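Local coordinates for cytochrome C-type biogenesis protein ccmF (Thermus thermophilus, PDB 6ZMQ), which acts as a membrane-bound cytochrome c heme lyase, a heme-binding protein of cytochrome c maturation, at the phosphatidylethanolamine site. Coordinates in Å, arbitrary orientation; residue numbers count along the deposited sequence, not the author numbering.

The phosphatidylethanolamine site. Residues 124, 188, 192, 195, 221-222, 225-226, 229, 233. With PTY (phosphatidylethanolamine), chain B.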
ATOM      1  N   TYR A 124       3.760 -16.801  -5.086  1.00 51.11           N
ATOM      2  CA  TYR A 124       2.310 -16.798  -4.913  1.00 45.43           C
ATOM      3  C   TYR A 124       1.630 -17.753  -5.894  1.00 54.25           C
ATOM      4  O   TYR A 124       0.625 -18.396  -5.553  1.00 58.96           O
ATOM      5  CB  TYR A 124       1.782 -15.374  -5.069  1.00 38.56           C
ATOM      6  CG  TYR A 124       1.677 -14.622  -3.753  1.00 34.98           C
ATOM      7  CD1 TYR A 124       2.795 -14.474  -2.926  1.00 35.50           C
ATOM      8  CD2 TYR A 124       0.476 -14.039  -3.347  1.00 38.33           C
ATOM      9  CE1 TYR A 124       2.718 -13.771  -1.732  1.00 37.27           C
ATOM     10  CE2 TYR A 124       0.392 -13.344  -2.136  1.00 48.66           C
ATOM     11  CZ  TYR A 124       1.520 -13.207  -1.348  1.00 47.63           C
ATOM     12  OH  TYR A 124       1.458 -12.523  -0.155  1.00 57.28           O
ATOM     13  N   VAL A 188      11.309  -1.576   3.200  1.00 52.39           N
ATOM     14  CA  VAL A 188      10.130  -2.396   3.472  1.00 40.51           C
ATOM     15  C   VAL A 188       8.823  -1.820   2.917  1.00 50.47           C
ATOM     16  O   VAL A 188       7.859  -2.578   2.739  1.00 64.87           O
ATOM     17  CB  VAL A 188       9.997  -2.714   4.982  1.00 21.49           C
ATOM     18  CG1 VAL A 188      11.347  -3.193   5.542  1.00 29.13           C
ATOM     19  CG2 VAL A 188       9.470  -1.533   5.769  1.00 21.54           C
ATOM     20  N   LEU A 192       6.054  -4.407   0.700  1.00 34.23           N
ATOM     21  CA  LEU A 192       4.679  -4.312   1.192  1.00 35.49           C
ATOM     22  C   LEU A 192       3.669  -4.106   0.070  1.00 42.49           C
ATOM     23  O   LEU A 192       2.516  -4.551   0.171  1.00 54.90           O
ATOM     24  CB  LEU A 192       4.576  -3.153   2.187  1.00 26.07           C
ATOM     25  CG  LEU A 192       4.507  -3.499   3.666  1.00 28.16           C
ATOM     26  CD1 LEU A 192       3.147  -4.074   3.882  1.00 33.15           C
ATOM     27  CD2 LEU A 192       5.558  -4.506   4.111  1.00 38.78           C
ATOM     28  N   LEU A 195       4.125  -7.672  -2.549  1.00 30.06           N
ATOM     29  CA  LEU A 195       3.284  -8.666  -1.882  1.00 26.49           C
ATOM     30  C   LEU A 195       1.809  -8.392  -2.105  1.00 45.82           C
ATOM     31  O   LEU A 195       1.056  -9.298  -2.495  1.00 75.12           O
ATOM     32  CB  LEU A 195       3.566  -8.647  -0.377  1.00 19.58           C
ATOM     33  CG  LEU A 195       4.847  -9.244   0.184  1.00 21.35           C
ATOM     34  CD1 LEU A 195       4.955  -9.005   1.679  1.00 27.42           C
ATOM     35  CD2 LEU A 195       4.831 -10.714  -0.122  1.00 28.26           C
ATOM     36  N   GLU A 221     -15.087 -16.944  -3.102  1.00 51.17           N
ATOM     37  CA  GLU A 221     -15.080 -17.519  -1.772  1.00 52.44           C
ATOM     38  C   GLU A 221     -13.994 -18.567  -1.609  1.00 55.59           C
ATOM     39  O   GLU A 221     -13.608 -18.866  -0.474  1.00 65.23           O
ATOM     40  CB  GLU A 221     -16.469 -18.094  -1.464  1.00 60.77           C
ATOM     41  CG  GLU A 221     -17.219 -18.530  -2.715  1.00 66.47           C
ATOM     42  CD  GLU A 221     -18.580 -19.112  -2.417  1.00 60.91           C
ATOM     43  OE1 GLU A 221     -19.069 -19.922  -3.228  1.00 64.33           O
ATOM     44  OE2 GLU A 221     -19.179 -18.722  -1.388  1.00 65.57           O
ATOM     45  N   GLU A 222     -13.477 -19.094  -2.720  1.00 49.83           N
ATOM     46  CA  GLU A 222     -12.246 -19.865  -2.704  1.00 46.56           C
ATOM     47  C   GLU A 222     -10.995 -18.994  -2.698  1.00 48.71           C
ATOM     48  O   GLU A 222      -9.914 -19.505  -2.388  1.00 54.59           O
ATOM     49  CB  GLU A 222     -12.184 -20.798  -3.916  1.00 50.75           C
ATOM     50  CG  GLU A 222     -13.448 -21.605  -4.187  1.00 69.95           C
ATOM     51  CD  GLU A 222     -13.540 -22.054  -5.642  1.00 83.12           C
ATOM     52  OE1 GLU A 222     -13.383 -21.201  -6.544  1.00 88.88           O
ATOM     53  OE2 GLU A 222     -13.744 -23.261  -5.887  1.00 87.66           O
ATOM     54  N   TRP A 225      -8.940 -15.244   1.010  1.00 47.93           N
ATOM     55  CA  TRP A 225      -7.870 -14.903   1.940  1.00 29.14           C
ATOM     56  C   TRP A 225      -6.749 -14.150   1.234  1.00 29.20           C
ATOM     57  O   TRP A 225      -6.095 -13.296   1.843  1.00 37.52           O
ATOM     58  CB  TRP A 225      -7.372 -16.172   2.637  1.00 28.57           C
ATOM     59  CG  TRP A 225      -8.353 -16.700   3.701  1.00 41.43           C
ATOM     60  CD1 TRP A 225      -8.857 -17.967   3.761  1.00 56.70           C
ATOM     61  CD2 TRP A 225      -8.917 -15.999   4.835  1.00 54.90           C
ATOM     62  NE1 TRP A 225      -9.710 -18.099   4.829  1.00 68.82           N
ATOM     63  CE2 TRP A 225      -9.758 -16.912   5.510  1.00 71.16           C
ATOM     64  CE3 TRP A 225      -8.800 -14.698   5.343  1.00 69.57           C
ATOM     65  CZ2 TRP A 225     -10.471 -16.563   6.655  1.00 85.40           C
ATOM     66  CZ3 TRP A 225      -9.506 -14.364   6.482  1.00 85.38           C
ATOM     67  CH2 TRP A 225     -10.333 -15.287   7.120  1.00 89.84           C
ATOM     68  N   TRP A 226      -6.540 -14.425  -0.060  1.00 21.44           N
ATOM     69  CA  TRP A 226      -5.604 -13.631  -0.854  1.00 38.66           C
ATOM     70  C   TRP A 226      -6.118 -12.215  -1.054  1.00 46.44           C
ATOM     71  O   TRP A 226      -5.328 -11.269  -1.091  1.00 67.80           O
ATOM     72  CB  TRP A 226      -5.359 -14.259  -2.225  1.00 44.84           C
ATOM     73  CG  TRP A 226      -4.498 -15.449  -2.212  1.00 48.36           C
ATOM     74  CD1 TRP A 226      -3.141 -15.486  -2.307  1.00 57.24           C
ATOM     75  CD2 TRP A 226      -4.936 -16.807  -2.162  1.00 43.14           C
ATOM     76  NE1 TRP A 226      -2.699 -16.789  -2.305  1.00 39.08           N
ATOM     77  CE2 TRP A 226      -3.785 -17.619  -2.208  1.00 43.50           C
ATOM     78  CE3 TRP A 226      -6.192 -17.415  -2.060  1.00 44.59           C
ATOM     79  CZ2 TRP A 226      -3.852 -19.009  -2.156  1.00 56.66           C
ATOM     80  CZ3 TRP A 226      -6.258 -18.799  -2.009  1.00 50.75           C
ATOM     81  CH2 TRP A 226      -5.096 -19.580  -2.058  1.00 56.40           C
ATOM     82  N   ILE A 229      -5.575 -10.563   2.487  1.00 52.37           N
ATOM     83  CA  ILE A 229      -4.146 -10.425   2.759  1.00 42.09           C
ATOM     84  C   ILE A 229      -3.493  -9.431   1.796  1.00 41.79           C
ATOM     85  O   ILE A 229      -2.631  -8.640   2.200  1.00 59.73           O
ATOM     86  CB  ILE A 229      -3.500 -11.830   2.738  1.00 31.89           C
ATOM     87  CG1 ILE A 229      -3.605 -12.470   4.134  1.00 29.45           C
ATOM     88  CG2 ILE A 229      -2.083 -11.852   2.167  1.00 29.39           C
ATOM     89  CD1 ILE A 229      -3.334 -13.967   4.206  1.00 35.51           C
ATOM     90  N   PHE A 233      -1.739  -5.966   3.030  1.00 39.97           N
ATOM     91  CA  PHE A 233      -0.420  -5.504   2.619  1.00 32.05           C
ATOM     92  C   PHE A 233      -0.506  -4.126   1.958  1.00 41.10           C
ATOM     93  O   PHE A 233       0.360  -3.269   2.187  1.00 54.01           O
ATOM     94  CB  PHE A 233       0.217  -6.551   1.711  1.00 32.31           C
ATOM     95  CG  PHE A 233       0.805  -7.721   2.468  1.00 34.33           C
ATOM     96  CD1 PHE A 233       1.579  -7.506   3.598  1.00 36.23           C
ATOM     97  CD2 PHE A 233       0.547  -9.033   2.075  1.00 36.11           C
ATOM     98  CE1 PHE A 233       2.117  -8.569   4.310  1.00 36.33           C
ATOM     99  CE2 PHE A 233       1.083 -10.108   2.795  1.00 33.42           C
ATOM    100  CZ  PHE A 233       1.866  -9.868   3.906  1.00 33.28           C
TER
HETATM  101  C1  PTY B 705      -2.969 -17.760   1.287  1.00 49.19           C
HETATM  102  C2  PTY B 705     -10.224 -19.670   0.990  1.00 53.77           C
HETATM  103  C3  PTY B 705      -9.033 -20.620   1.119  1.00 61.05           C
HETATM  104  O4  PTY B 705      -1.702 -17.278   0.946  1.00 43.94           O
HETATM  105  C5  PTY B 705      -4.168 -19.753   2.286  1.00 59.72           C
HETATM  106  C6  PTY B 705      -2.809 -19.133   1.932  1.00 61.84           C
HETATM  107  O7  PTY B 705      -2.072 -18.945   3.110  1.00 82.66           O
HETATM  108  C8  PTY B 705      -1.003 -19.819   3.360  1.00 85.29           C
HETATM  109  O10 PTY B 705      -1.133 -20.989   3.217  1.00 87.46           O
HETATM  110  C11 PTY B 705       0.340 -19.253   3.835  1.00 76.96           C
HETATM  111  C12 PTY B 705       1.420 -20.335   3.783  1.00 55.14           C
HETATM  112  C13 PTY B 705       2.789 -19.799   4.215  1.00 48.03           C
HETATM  113  C14 PTY B 705       2.747 -19.322   5.668  1.00 46.47           C
HETATM  114  C15 PTY B 705       4.165 -19.171   6.222  1.00 45.12           C
HETATM  115  C16 PTY B 705       4.133 -18.145   7.356  1.00 47.75           C
HETATM  116  C17 PTY B 705       5.491 -17.454   7.513  1.00 49.73           C
HETATM  117  C18 PTY B 705       5.499 -15.985   7.057  1.00 54.00           C
HETATM  118  C19 PTY B 705       4.185 -15.238   7.312  1.00 61.91           C
HETATM  119  C20 PTY B 705       4.450 -13.807   7.793  1.00 70.11           C
HETATM  120  C21 PTY B 705       5.039 -12.936   6.678  1.00 70.66           C
HETATM  121  C22 PTY B 705       5.278 -11.522   7.219  1.00 70.66           C
HETATM  122  C23 PTY B 705       5.251 -10.466   6.109  1.00 68.84           C
HETATM  123  C24 PTY B 705       6.676  -9.961   5.845  1.00 58.17           C
HETATM  124  C25 PTY B 705       6.701  -8.430   5.792  1.00 40.61           C
HETATM  125  C26 PTY B 705       8.142  -7.916   5.783  1.00 35.34           C
HETATM  126  C27 PTY B 705       8.189  -6.503   6.361  1.00 35.49           C
HETATM  127  C28 PTY B 705       9.563  -6.279   6.990  1.00 36.11           C
HETATM  128  C29 PTY B 705       9.446  -5.358   8.202  1.00 32.35           C
HETATM  129  C30 PTY B 705      -1.531 -15.893   1.059  1.00 43.13           C
HETATM  130  C31 PTY B 705      -0.132 -15.279   0.964  1.00 37.82           C
HETATM  131  O30 PTY B 705      -2.472 -15.187   1.213  1.00 52.98           O
HETATM  132  C32 PTY B 705       0.868 -15.869   1.959  1.00 39.17           C
HETATM  133  C33 PTY B 705       2.151 -15.036   1.909  1.00 39.57           C
HETATM  134  C34 PTY B 705       2.636 -14.716   3.323  1.00 44.74           C
HETATM  135  C35 PTY B 705       3.353 -13.368   3.300  1.00 47.51           C
HETATM  136  C36 PTY B 705       4.638 -13.495   2.477  1.00 48.65           C
HETATM  137  C37 PTY B 705       5.713 -12.541   3.009  1.00 46.60           C
HETATM  138  C38 PTY B 705       7.012 -12.665   2.205  1.00 38.49           C
HETATM  139  C39 PTY B 705       8.065 -11.658   2.669  1.00 31.77           C
HETATM  140  C40 PTY B 705       9.454 -12.293   2.600  1.00 40.23           C
HETATM  141  C41 PTY B 705      10.500 -11.368   3.219  1.00 55.89           C
HETATM  142  C42 PTY B 705      10.610 -11.674   4.710  1.00 56.74           C
HETATM  143  C43 PTY B 705      12.016 -12.192   5.006  1.00 42.64           C
HETATM  144  C44 PTY B 705      12.329 -11.893   6.470  1.00 26.96           C
HETATM  145  P1  PTY B 705      -6.413 -20.723   1.310  1.00 50.24           P
HETATM  146  O11 PTY B 705      -7.844 -19.901   1.314  1.00 59.32           O
HETATM  147  O12 PTY B 705      -6.399 -21.646   0.114  1.00 41.33           O
HETATM  148  O13 PTY B 705      -6.342 -21.584   2.549  1.00 54.25           O
HETATM  149  O14 PTY B 705      -5.124 -19.677   1.255  1.00 51.79           O
HETATM  150  N1  PTY B 705     -11.455 -20.433   1.097  1.00 41.75           N
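A phosphatidylethanolamine lies along a surface formed by helices 110-129, 185-213 and 224-247, its head group at the loop that leads into the last of these. A backbone carbonyl receives the head group: the ethanolamine nitrogen N1 donates a hydrogen bond to Glu221 O (3.1 Å), approaching in the carbonyl plane on a lone pair. The carboxylates of Glu221 and Glu222 point away from the lipid.

Two tryptophans frame the linker, as suits broad amphipathic rings near a membrane interface. They share chi1 (-74° and -75°), but chi2 differs, 126° in Trp225, so one presents an edge and the other a face. Trp225 sets CD1 in plane with phosphate ester oxygen O11 at 3.3 Å. Trp226 instead takes glycerol carbon C1 over its five-membered ring in a CH-pi contact, CE2 lying 3.6 Å from C1. Glu222 O meets the edge of this indole. An alanine in place of Trp226 would remove that platform and would probably leave the glycerol less firmly positioned.

Apolar groups receive the acyl chains. Tyr124, part polar and part aromatic, suits the passage from ester to chain, its hydroxyl-bearing CZ 3.5 Å from C31. Leu195 uses both branches, CD2 lying 3.7 Å from C37 while CD1 caps the centre of the flat Phe233 ring, whose CZ touches C35. Compact Val188 presents CG1 to C28, near the end of the second chain (3.8 Å).

The site holds an ordered lipid, perhaps carried through purification, and may mark where a bilayer lipid packs against the helices.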